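Local coordinates for putative peptide ABC-transport system periplasmic peptide-binding protein (PDB 4OEV) that binds a nickel(II) ion as the extracytoplasmic component of an ABC-type importer and belongs to a family generally assigned to peptide transport, at residues Ile18-Ser23 / Gly136-His141; Ile30-Ser35 / Val174-Asn179; Leu256-Ala261 / Ala314-Asn319. All coordinates share one frame; numbering follows the deposited sequence.

Contact 1 of 3, residues Ile18-Ser23 / Gly136-His141; sequences INPAYS and GMLPKH
Pro20 and Asn19 pack closely against Gly136 and Leu138, and this is the tight part of the contact. Pro20 CB lies 3.6 Å from Gly136 O, while the ring's CG approaches the glycine backbone itself, 3.9 Å from Gly136 CA. Having no side chain, the glycine lets its main chain come right up to the proline ring. That carbonyl oxygen is buried here without a hydrogen-bond partner in the model. Leu138 closes the other flank with one methyl: CD2 sits 3.3 Å from Asn19 OD1 and 3.9 Å from Pro20 CD. The leucine and asparagine side chains run nearly perpendicular to each other. A chi1 of 177° turns the Asn19 amide away from its own backbone nitrogen and up against the leucine, and Asn19 OD1 accepts from Ala21 N at 2.9 Å, the donor lying above the carbonyl plane. This is an Asx turn, and it leads into the short 3-10 turn at Pro20 and Ala21 in the loop between strand 6-11 and helix 30-33. The amide's other end, ND2, bonds to Asn154 OD1, so both ends of the group are held. Beyond Leu138 the packing thins out: Pro139 occupies the N-cap position of helix 140-143, and Lys140 and His141, partly exposed, diverge from 18-23, Lys140 into a salt bridge with Glu144 and His141 into a hydrogen bond with Asp75.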
# COMPACT_ATOMS: atom_id res chain seq x y z
N ILE A 18 -16.29 -3.89 2.17
CA ILE A 18 -16.14 -2.78 1.26
C ILE A 18 -16.61 -1.54 1.99
O ILE A 18 -17.71 -1.02 1.76
CB ILE A 18 -16.90 -2.99 -0.08
CG1 ILE A 18 -16.40 -4.27 -0.78
CG2 ILE A 18 -16.66 -1.80 -1.01
CD1 ILE A 18 -17.24 -4.69 -2.01
N ASN A 19 -15.72 -1.04 2.83
CA ASN A 19 -16.04 0.03 3.77
C ASN A 19 -14.76 0.80 4.01
O ASN A 19 -13.77 0.21 4.44
CB ASN A 19 -16.61 -0.58 5.04
CG ASN A 19 -16.92 0.43 6.11
OD1 ASN A 19 -16.40 1.54 6.14
ND2 ASN A 19 -17.81 0.05 6.99
N PRO A 20 -14.76 2.09 3.67
CA PRO A 20 -13.58 2.96 3.85
C PRO A 20 -12.90 2.81 5.24
O PRO A 20 -11.68 2.91 5.31
CB PRO A 20 -14.16 4.36 3.67
CG PRO A 20 -15.36 4.16 2.80
CD PRO A 20 -15.84 2.76 2.92
N ALA A 21 -13.67 2.55 6.31
CA ALA A 21 -13.08 2.44 7.65
C ALA A 21 -12.08 1.27 7.76
O ALA A 21 -11.25 1.27 8.69
CB ALA A 21 -14.15 2.28 8.68
N TYR A 22 -12.17 0.30 6.85
CA TYR A 22 -11.30 -0.90 6.87
C TYR A 22 -10.41 -0.98 5.62
O TYR A 22 -9.83 -2.05 5.30
CB TYR A 22 -12.18 -2.18 7.04
CG TYR A 22 -13.05 -2.01 8.27
CD1 TYR A 22 -12.47 -2.03 9.54
CD2 TYR A 22 -14.41 -1.77 8.16
CE1 TYR A 22 -13.21 -1.83 10.67
CE2 TYR A 22 -15.20 -1.56 9.32
CZ TYR A 22 -14.58 -1.60 10.56
OH TYR A 22 -15.28 -1.42 11.72
N SER A 23 -10.21 0.17 4.96
CA SER A 23 -9.26 0.25 3.86
C SER A 23 -7.83 -0.11 4.29
O SER A 23 -7.29 0.51 5.21
CB SER A 23 -9.18 1.65 3.32
OG SER A 23 -8.20 1.72 2.31
N GLY A 136 -13.00 7.49 1.59
CA GLY A 136 -14.42 7.61 1.32
C GLY A 136 -15.19 8.10 2.55
O GLY A 136 -14.76 7.86 3.68
N MET A 137 -16.30 8.82 2.33
CA MET A 137 -17.22 9.20 3.42
C MET A 137 -18.30 8.10 3.57
O MET A 137 -18.63 7.38 2.60
CB MET A 137 -17.83 10.58 3.16
CG MET A 137 -16.83 11.76 3.21
SD MET A 137 -16.13 12.05 4.85
CE MET A 137 -14.62 11.07 4.63
N LEU A 138 -18.74 7.88 4.80
CA LEU A 138 -19.77 6.89 5.12
C LEU A 138 -21.14 7.56 5.30
O LEU A 138 -21.20 8.72 5.68
CB LEU A 138 -19.45 6.17 6.42
CG LEU A 138 -18.15 5.35 6.41
CD1 LEU A 138 -17.83 4.96 7.83
CD2 LEU A 138 -18.40 4.15 5.55
N PRO A 139 -22.22 6.79 5.06
CA PRO A 139 -23.58 7.32 5.24
C PRO A 139 -24.13 7.17 6.65
O PRO A 139 -24.52 6.07 7.07
CB PRO A 139 -24.40 6.51 4.23
CG PRO A 139 -23.67 5.21 4.09
CD PRO A 139 -22.23 5.53 4.30
N LYS A 140 -24.17 8.29 7.35
CA LYS A 140 -24.76 8.34 8.69
C LYS A 140 -26.14 7.69 8.74
O LYS A 140 -26.40 6.87 9.61
CB LYS A 140 -24.83 9.77 9.17
CG LYS A 140 -25.51 9.97 10.52
CD LYS A 140 -25.23 11.35 11.03
CE LYS A 140 -25.82 11.60 12.42
NZ LYS A 140 -27.29 11.78 12.33
N HIS A 141 -27.00 8.01 7.77
CA HIS A 141 -28.39 7.56 7.85
C HIS A 141 -28.57 6.05 7.77
O HIS A 141 -29.67 5.56 8.07
CB HIS A 141 -29.25 8.24 6.75
CG HIS A 141 -28.95 7.76 5.37
ND1 HIS A 141 -28.03 8.37 4.55
CD2 HIS A 141 -29.45 6.71 4.66
CE1 HIS A 141 -27.97 7.73 3.40
NE2 HIS A 141 -28.81 6.71 3.44

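Contact 2 of 3, residues Ile30-Ser35 / Val174-Asn179; sequences INLVFS and VEFKAN
Phe176 reaches from its strand into the side of a single helical turn, where Leu32 and Val33 receive its ring. Its CB already points at 30-35, and with CG anti to the carbonyl carbon (chi1 -53°) the ring is carried forward to meet both residues. CB and CG are still too far back to touch either one. At the next step the ring divides its contacts: CD1 comes within 4.0 Å of Leu32 CD1, and CD2 within 3.9 Å of Val33 CG2. One atom further the fit tightens, CE1 lying 3.7 Å from Leu32 CD1 and CE2 3.4 Å from Val33 CG2. The tip, CZ, again meets the leucine methyl. Leu32 CD1 thus hangs over one ring face in a CH-pi contact, 4.1 Å from the centroid and displaced toward the rim, whereas the valine methyl arrives obliquely on the same side. Strand 173-178 is an inner strand of a mixed four-stranded sheet, so this packing lays helix 30-33 against that sheet; Ile194 of the adjacent strand 191-196 touches both Phe176 and Leu32. Backbone hydrogen bonds pair Leu32 with Tyr163, the first residue of strand 163-169, and Val33 with Gly161 just before it. Val33 also uses its second branch, CG1, over a face of the Phe34 ring. Asn31, on the exposed side of the turn, binds magnesium in another crystal structure of this protein.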
# COMPACT_ATOMS: atom_id res chain seq x y z
N ILE A 30 -13.29 -0.05 -2.93
CA ILE A 30 -13.78 1.00 -2.05
C ILE A 30 -13.78 2.32 -2.84
O ILE A 30 -14.72 3.10 -2.73
CB ILE A 30 -12.97 1.13 -0.73
CG1 ILE A 30 -13.13 -0.16 0.08
CG2 ILE A 30 -13.47 2.40 0.09
CD1 ILE A 30 -12.37 -0.24 1.43
N ASN A 31 -12.75 2.56 -3.64
CA ASN A 31 -12.72 3.81 -4.43
C ASN A 31 -13.69 3.85 -5.62
O ASN A 31 -13.81 4.88 -6.29
CB ASN A 31 -11.29 4.08 -4.93
CG ASN A 31 -10.40 4.66 -3.85
OD1 ASN A 31 -9.67 3.92 -3.16
ND2 ASN A 31 -10.42 5.98 -3.69
N LEU A 32 -14.39 2.75 -5.90
CA LEU A 32 -15.46 2.75 -6.93
C LEU A 32 -16.78 3.20 -6.30
O LEU A 32 -17.52 4.04 -6.84
CB LEU A 32 -15.62 1.37 -7.53
CG LEU A 32 -14.35 0.80 -8.15
CD1 LEU A 32 -14.57 -0.62 -8.62
CD2 LEU A 32 -13.93 1.68 -9.33
N VAL A 33 -17.08 2.63 -5.13
CA VAL A 33 -18.34 2.89 -4.43
C VAL A 33 -18.32 4.20 -3.63
O VAL A 33 -19.34 4.90 -3.51
CB VAL A 33 -18.65 1.68 -3.51
CG1 VAL A 33 -19.93 1.88 -2.72
CG2 VAL A 33 -18.71 0.40 -4.34
N PHE A 34 -17.16 4.54 -3.08
CA PHE A 34 -17.09 5.70 -2.18
C PHE A 34 -16.27 6.83 -2.77
O PHE A 34 -15.48 6.61 -3.70
CB PHE A 34 -16.51 5.30 -0.83
CG PHE A 34 -17.33 4.26 -0.12
CD1 PHE A 34 -18.34 4.64 0.75
CD2 PHE A 34 -17.11 2.91 -0.36
CE1 PHE A 34 -19.12 3.68 1.39
CE2 PHE A 34 -17.88 1.94 0.28
CZ PHE A 34 -18.88 2.33 1.17
N SER A 35 -16.48 8.03 -2.25
CA SER A 35 -15.60 9.13 -2.58
C SER A 35 -15.39 9.95 -1.35
O SER A 35 -16.25 9.96 -0.45
CB SER A 35 -16.17 9.98 -3.72
OG SER A 35 -17.41 10.51 -3.33
N VAL A 174 -16.54 -8.83 -7.88
CA VAL A 174 -17.59 -7.92 -7.42
C VAL A 174 -18.07 -7.22 -8.68
O VAL A 174 -17.24 -6.88 -9.52
CB VAL A 174 -17.09 -6.88 -6.37
CG1 VAL A 174 -18.25 -6.18 -5.70
CG2 VAL A 174 -16.18 -7.56 -5.29
N GLU A 175 -19.38 -7.07 -8.84
CA GLU A 175 -19.96 -6.42 -10.01
C GLU A 175 -20.64 -5.08 -9.65
O GLU A 175 -21.35 -4.98 -8.65
CB GLU A 175 -20.97 -7.34 -10.70
CG GLU A 175 -21.75 -6.64 -11.85
CD GLU A 175 -22.84 -7.51 -12.44
OE1 GLU A 175 -22.79 -8.73 -12.14
OE2 GLU A 175 -23.73 -6.99 -13.19
N PHE A 176 -20.39 -4.06 -10.48
CA PHE A 176 -20.92 -2.72 -10.27
C PHE A 176 -21.67 -2.23 -11.48
O PHE A 176 -21.50 -2.76 -12.58
CB PHE A 176 -19.80 -1.73 -9.98
CG PHE A 176 -18.89 -2.16 -8.87
CD1 PHE A 176 -17.78 -2.96 -9.12
CD2 PHE A 176 -19.16 -1.78 -7.56
CE1 PHE A 176 -16.94 -3.37 -8.07
CE2 PHE A 176 -18.30 -2.19 -6.50
CZ PHE A 176 -17.21 -2.99 -6.77
N LYS A 177 -22.49 -1.19 -11.28
CA LYS A 177 -23.08 -0.46 -12.39
C LYS A 177 -22.84 1.03 -12.19
O LYS A 177 -22.65 1.49 -11.05
CB LYS A 177 -24.55 -0.82 -12.58
CG LYS A 177 -25.50 -0.47 -11.42
CD LYS A 177 -26.98 -0.78 -11.83
CE LYS A 177 -27.98 -0.50 -10.68
NZ LYS A 177 -29.43 -0.62 -11.12
N ALA A 178 -22.82 1.78 -13.29
CA ALA A 178 -22.51 3.20 -13.24
C ALA A 178 -23.50 3.97 -12.34
O ALA A 178 -24.67 3.61 -12.26
CB ALA A 178 -22.52 3.80 -14.63
N ASN A 179 -22.97 4.98 -11.64
CA ASN A 179 -23.78 5.90 -10.84
C ASN A 179 -24.28 7.00 -11.76
O ASN A 179 -23.53 7.92 -12.10
CB ASN A 179 -22.95 6.47 -9.68
CG ASN A 179 -23.72 7.54 -8.87
OD1 ASN A 179 -24.89 7.82 -9.14
ND2 ASN A 179 -23.05 8.13 -7.88

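Contact 3 of 3, residues Leu256-Ala261 / Ala314-Asn319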
# COMPACT_ATOMS: atom_id res chain seq x y z
N LEU A 256 21.90 -7.20 15.44
CA LEU A 256 22.21 -6.08 14.54
C LEU A 256 23.30 -6.45 13.51
O LEU A 256 23.16 -6.20 12.30
CB LEU A 256 22.67 -4.89 15.36
CG LEU A 256 23.19 -3.73 14.50
CD1 LEU A 256 22.06 -3.19 13.61
CD2 LEU A 256 23.72 -2.65 15.41
N LYS A 257 24.37 -7.06 13.98
CA LYS A 257 25.46 -7.43 13.06
C LYS A 257 24.99 -8.43 12.01
O LYS A 257 25.46 -8.40 10.88
CB LYS A 257 26.64 -8.03 13.83
CG LYS A 257 27.44 -6.98 14.65
CD LYS A 257 28.45 -7.68 15.61
CE LYS A 257 29.21 -6.68 16.51
NZ LYS A 257 30.07 -7.33 17.57
N VAL A 258 24.11 -9.34 12.39
CA VAL A 258 23.59 -10.33 11.43
C VAL A 258 22.74 -9.64 10.34
O VAL A 258 22.90 -9.88 9.15
CB VAL A 258 22.74 -11.38 12.17
CG1 VAL A 258 21.90 -12.23 11.17
CG2 VAL A 258 23.65 -12.24 13.08
N ARG A 259 21.86 -8.73 10.75
CA ARG A 259 21.02 -8.04 9.80
C ARG A 259 21.87 -7.14 8.89
O ARG A 259 21.62 -7.07 7.68
CB ARG A 259 19.95 -7.21 10.53
CG ARG A 259 18.81 -8.03 11.03
CD ARG A 259 17.82 -7.17 11.75
NE ARG A 259 18.23 -6.85 13.13
CZ ARG A 259 18.44 -5.62 13.59
NH1 ARG A 259 18.77 -5.49 14.87
NH2 ARG A 259 18.33 -4.52 12.80
N GLN A 260 22.90 -6.50 9.43
CA GLN A 260 23.77 -5.71 8.57
C GLN A 260 24.54 -6.63 7.59
O GLN A 260 24.73 -6.33 6.42
CB GLN A 260 24.76 -4.92 9.41
CG GLN A 260 24.11 -3.94 10.37
CD GLN A 260 25.15 -3.26 11.28
OE1 GLN A 260 26.03 -3.93 11.82
NE2 GLN A 260 25.02 -1.95 11.45
N ALA A 261 24.99 -7.76 8.10
CA ALA A 261 25.74 -8.68 7.25
C ALA A 261 24.88 -9.16 6.07
O ALA A 261 25.36 -9.21 4.93
CB ALA A 261 26.24 -9.83 8.08
N ALA A 314 30.21 -11.11 15.23
CA ALA A 314 29.04 -11.44 16.03
C ALA A 314 29.21 -12.76 16.73
O ALA A 314 28.31 -13.21 17.44
CB ALA A 314 27.73 -11.43 15.17
N GLY A 315 30.36 -13.37 16.54
CA GLY A 315 30.74 -14.58 17.27
C GLY A 315 30.55 -15.87 16.50
O GLY A 315 30.76 -16.94 17.06
N PHE A 316 30.18 -15.77 15.22
CA PHE A 316 29.99 -16.95 14.37
C PHE A 316 31.32 -17.41 13.75
O PHE A 316 32.26 -16.63 13.59
CB PHE A 316 28.95 -16.69 13.26
CG PHE A 316 27.55 -16.51 13.76
CD1 PHE A 316 27.05 -15.24 14.12
CD2 PHE A 316 26.71 -17.61 13.88
CE1 PHE A 316 25.78 -15.09 14.59
CE2 PHE A 316 25.39 -17.45 14.35
CZ PHE A 316 24.94 -16.18 14.72
N LYS A 317 31.40 -18.70 13.44
CA LYS A 317 32.61 -19.25 12.81
C LYS A 317 32.20 -20.25 11.75
O LYS A 317 31.30 -21.04 12.01
CB LYS A 317 33.51 -19.92 13.88
CG LYS A 317 34.73 -20.68 13.29
CD LYS A 317 35.54 -21.38 14.43
CE LYS A 317 36.33 -22.59 13.90
NZ LYS A 317 35.44 -23.67 13.32
N LYS A 318 32.79 -20.20 10.56
CA LYS A 318 32.48 -21.18 9.52
C LYS A 318 32.84 -22.60 9.96
O LYS A 318 33.96 -22.86 10.37
CB LYS A 318 33.21 -20.84 8.22
CG LYS A 318 32.46 -19.79 7.38
CD LYS A 318 32.99 -19.72 5.97
CE LYS A 318 32.44 -18.53 5.21
NZ LYS A 318 32.63 -18.75 3.73
N ASN A 319 31.88 -23.52 9.91
CA ASN A 319 32.21 -24.86 10.35
C ASN A 319 32.87 -25.63 9.17
O ASN A 319 33.19 -25.02 8.16
CB ASN A 319 30.98 -25.60 10.90
CG ASN A 319 29.85 -25.71 9.89
OD1 ASN A 319 30.07 -25.61 8.69
ND2 ASN A 319 28.62 -25.87 10.40
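Lys257 and Ala314 meet through aliphatic carbon alone. Ala314 CB rests 3.8 Å from Lys257 CB, and further along the same chain Lys257 CD lies 3.8 Å from Ala314 CA. The lysine leaves its helix with CG anti to the carbonyl carbon (chi1 -72°) and stays extended beyond it, so its methylenes run past the alanine. The second apolar pair is better buried: Val258 CG2 approaches Phe316 CE1 at 3.9 Å, its side chain crossing the aromatic one at about a right angle and coming in obliquely to the ring. Leu331, from strand 329-338, touches both of these side chains, while Phe324 adds to the packing around the phenylalanine. What brings Ala314 and Phe316 to the same helix is the turn at Gly315 between them. Gly315 ends helix 304-313 in a Schellman motif, with the positive phi (100°) suited to glycine, and the chain then runs into 317-318, an outermost strand of a mixed four-stranded sheet. Helix 256-265 is in this way packed against the helix-to-strand turn, and Val258 also touches Leu311 of helix 304-313. No hydrogen bond joins the two segments; the polar interactions lie around them. Lys257 NZ, at the end of its extended chain, bonds to Ser313 OG, just ahead of Ala314. The carbonyl oxygen of Ala314 is held by Lys326 NZ.

In the fold
Contacts 1 and 2 are neighbours, their centres about 12 Å apart, and their segments alternate along the chain. They join directly: Met137 N lies 3.0 Å from Ser35 O in a probable hydrogen bond, and the Phe34 ring packs on the backbone oxygens of Ile18 and Met137. Between 18-23 and 30-35 the chain passes through His26, which binds nickel together with His480 and His481 and also lines the oxalate pocket, so the first segments of both contacts flank a metal ligand in sequence. Contact 3 lies across the chain's centre, about 48 Å from contact 1 and about 52 Å from contact 2 between centres, and away from the nickel and oxalate sites.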